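Local coordinates for cell division control protein 53 (Saccharomyces cerevisiae, PDB 3O2P) that serves as the cullin scaffold of SCF E3 ubiquitin ligases, which mark target proteins for proteasomal degradation, here represented by its C-terminal neddylation domain, at residues Q21-A26 / A49-R54. Sequence-based numbering, arbitrary orientation.
Sequences QIFLEA and AQSHQR
An aromatic side chain of the long helix 8-35 packs against the C-terminal part of helix 40-51 and the residues that follow, within the C-terminal cullin neddylation domain, whose family belongs to the helix-turn-helix clan. Phe23 carries most of the contact. With CG anti to the backbone N (chi1 171°), its ring reaches across to residues 51-54. Arg54 CB and CG cover one face, CB making a CH-pi contact 4.2 Å from the ring centroid. Bends at chi2 and chi3 then put the guanidinium alongside the CD1-CE1 rim, its face beneath Phe23 CE1, which lies 3.4 Å from Arg54 NH2. The guanidinium and ring planes cross obliquely, 56° apart. At the ring edge, Ser51 OG comes within 3.3 Å of Phe23 CE2, while the poorly ordered Gln53 amide approaches more loosely. Leu24 CD2 lies 3.3 Å from Ser51 OG, and Leu24 also touches Met61 of helix 59-71 and Phe55. Buried Ser51 OG is hydrogen-bonded to Cys47 O, one helical turn back. An alanine at Phe23 would probably cost Arg54 the surface on which its CB and guanidinium pack, leaving Ser51 with Leu24 as its neighbour across the two segments. No hydrogen bond links 21-26 directly to 49-54; their contact is van der Waals and CH-pi, with a charged guanidinium against the ring rim and the serine's polarity satisfied within its own helix.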
loop_
_atom_site.group_PDB
_atom_site.type_symbol
_atom_site.label_atom_id
_atom_site.label_comp_id
_atom_site.label_asym_id
_atom_site.label_seq_id
_atom_site.Cartn_x
_atom_site.Cartn_y
_atom_site.Cartn_z
ATOM N N GLN B 21 9.265 24.106 0.966
ATOM C CA GLN B 21 9.402 22.656 1.087
ATOM C C GLN B 21 10.854 22.219 1.166
ATOM O O GLN B 21 11.214 21.398 2.008
ATOM C CB GLN B 21 8.683 21.957 -0.065
ATOM C CG GLN B 21 7.165 22.176 0.000
ATOM C CD GLN B 21 6.614 21.849 1.373
ATOM O OE1 GLN B 21 6.068 22.711 2.075
ATOM N NE2 GLN B 21 6.784 20.604 1.778
ATOM N N ILE B 22 11.692 22.781 0.301
ATOM C CA ILE B 22 13.111 22.484 0.338
ATOM C C ILE B 22 13.707 22.856 1.697
ATOM O O ILE B 22 14.562 22.146 2.221
ATOM C CB ILE B 22 13.869 23.206 -0.785
ATOM C CG1 ILE B 22 13.704 22.435 -2.100
ATOM C CG2 ILE B 22 15.349 23.348 -0.423
ATOM C CD1 ILE B 22 14.143 23.224 -3.330
ATOM N N PHE B 23 13.258 23.966 2.271
ATOM C CA PHE B 23 13.770 24.346 3.581
ATOM C C PHE B 23 13.310 23.364 4.659
ATOM O O PHE B 23 14.111 22.929 5.487
ATOM C CB PHE B 23 13.375 25.780 3.952
ATOM C CG PHE B 23 13.708 26.138 5.369
ATOM C CD1 PHE B 23 14.966 26.607 5.707
ATOM C CD2 PHE B 23 12.766 25.971 6.368
ATOM C CE1 PHE B 23 15.273 26.921 7.028
ATOM C CE2 PHE B 23 13.063 26.276 7.686
ATOM C CZ PHE B 23 14.318 26.750 8.021
ATOM N N LEU B 24 12.026 23.004 4.640
ATOM C CA LEU B 24 11.472 22.139 5.673
ATOM C C LEU B 24 12.016 20.721 5.575
ATOM O O LEU B 24 12.165 20.041 6.587
ATOM C CB LEU B 24 9.945 22.104 5.614
ATOM C CG LEU B 24 9.208 23.388 5.967
ATOM C CD1 LEU B 24 7.729 23.288 5.589
ATOM C CD2 LEU B 24 9.393 23.703 7.443
ATOM N N GLU B 25 12.302 20.272 4.357
ATOM C CA GLU B 25 12.894 18.953 4.186
ATOM C C GLU B 25 14.264 18.857 4.840
ATOM O O GLU B 25 14.561 17.859 5.496
ATOM C CB GLU B 25 12.963 18.548 2.709
ATOM C CG GLU B 25 11.608 18.106 2.154
ATOM C CD GLU B 25 11.698 17.629 0.711
ATOM O OE1 GLU B 25 12.699 16.962 0.361
ATOM O OE2 GLU B 25 10.768 17.930 -0.069
ATOM N N ALA B 26 15.099 19.879 4.661
ATOM C CA ALA B 26 16.431 19.871 5.281
ATOM C C ALA B 26 16.315 20.009 6.795
ATOM O O ALA B 26 17.061 19.377 7.546
ATOM C CB ALA B 26 17.284 20.972 4.729
ATOM N N ALA B 49 9.113 24.888 15.311
ATOM C CA ALA B 49 9.915 25.721 16.210
ATOM C C ALA B 49 11.274 26.107 15.616
ATOM O O ALA B 49 11.736 27.228 15.805
ATOM C CB ALA B 49 10.104 25.035 17.567
ATOM N N GLN B 50 11.916 25.182 14.911
ATOM C CA GLN B 50 13.239 25.449 14.338
ATOM C C GLN B 50 13.138 26.219 13.029
ATOM O O GLN B 50 14.119 26.811 12.578
ATOM C CB GLN B 50 14.040 24.152 14.140
ATOM C CG GLN B 50 14.456 23.480 15.437
ATOM C CD GLN B 50 15.465 22.364 15.224
ATOM O OE1 GLN B 50 16.298 22.437 14.324
ATOM N NE2 GLN B 50 15.394 21.323 16.054
ATOM N N SER B 51 11.954 26.215 12.429
ATOM C CA SER B 51 11.747 26.898 11.161
ATOM C C SER B 51 11.276 28.315 11.403
ATOM O O SER B 51 11.309 29.151 10.503
ATOM C CB SER B 51 10.694 26.178 10.327
ATOM O OG SER B 51 11.127 24.879 9.987
ATOM N N HIS B 52 10.826 28.576 12.623
ATOM C CA HIS B 52 10.262 29.873 12.975
ATOM C C HIS B 52 11.208 31.035 12.663
ATOM O O HIS B 52 10.760 32.137 12.346
ATOM C CB HIS B 52 9.865 29.885 14.448
ATOM C CG HIS B 52 9.119 31.111 14.861
ATOM N ND1 HIS B 52 9.657 32.061 15.702
ATOM C CD2 HIS B 52 7.876 31.543 14.547
ATOM C CE1 HIS B 52 8.773 33.025 15.893
ATOM N NE2 HIS B 52 7.687 32.737 15.201
ATOM N N GLN B 53 12.512 30.790 12.763
ATOM C CA GLN B 53 13.499 31.808 12.430
ATOM C C GLN B 53 13.268 32.334 11.016
ATOM O O GLN B 53 13.380 33.534 10.760
ATOM C CB GLN B 53 14.909 31.222 12.516
ATOM C CG GLN B 53 15.498 30.893 11.150
ATOM C CD GLN B 53 16.659 29.931 11.212
ATOM O OE1 GLN B 53 17.532 30.046 12.070
ATOM N NE2 GLN B 53 16.683 28.979 10.290
ATOM N N ARG B 54 12.944 31.417 10.107
ATOM C CA ARG B 54 12.859 31.696 8.677
ATOM C C ARG B 54 11.450 32.111 8.262
ATOM O O ARG B 54 11.251 33.161 7.648
ATOM C CB ARG B 54 13.298 30.452 7.893
ATOM C CG ARG B 54 13.515 30.666 6.411
ATOM C CD ARG B 54 14.820 31.394 6.126
ATOM N NE ARG B 54 15.992 30.551 6.352
ATOM C CZ ARG B 54 16.518 29.738 5.438
ATOM N NH1 ARG B 54 15.969 29.649 4.232
ATOM N NH2 ARG B 54 17.596 29.019 5.732
#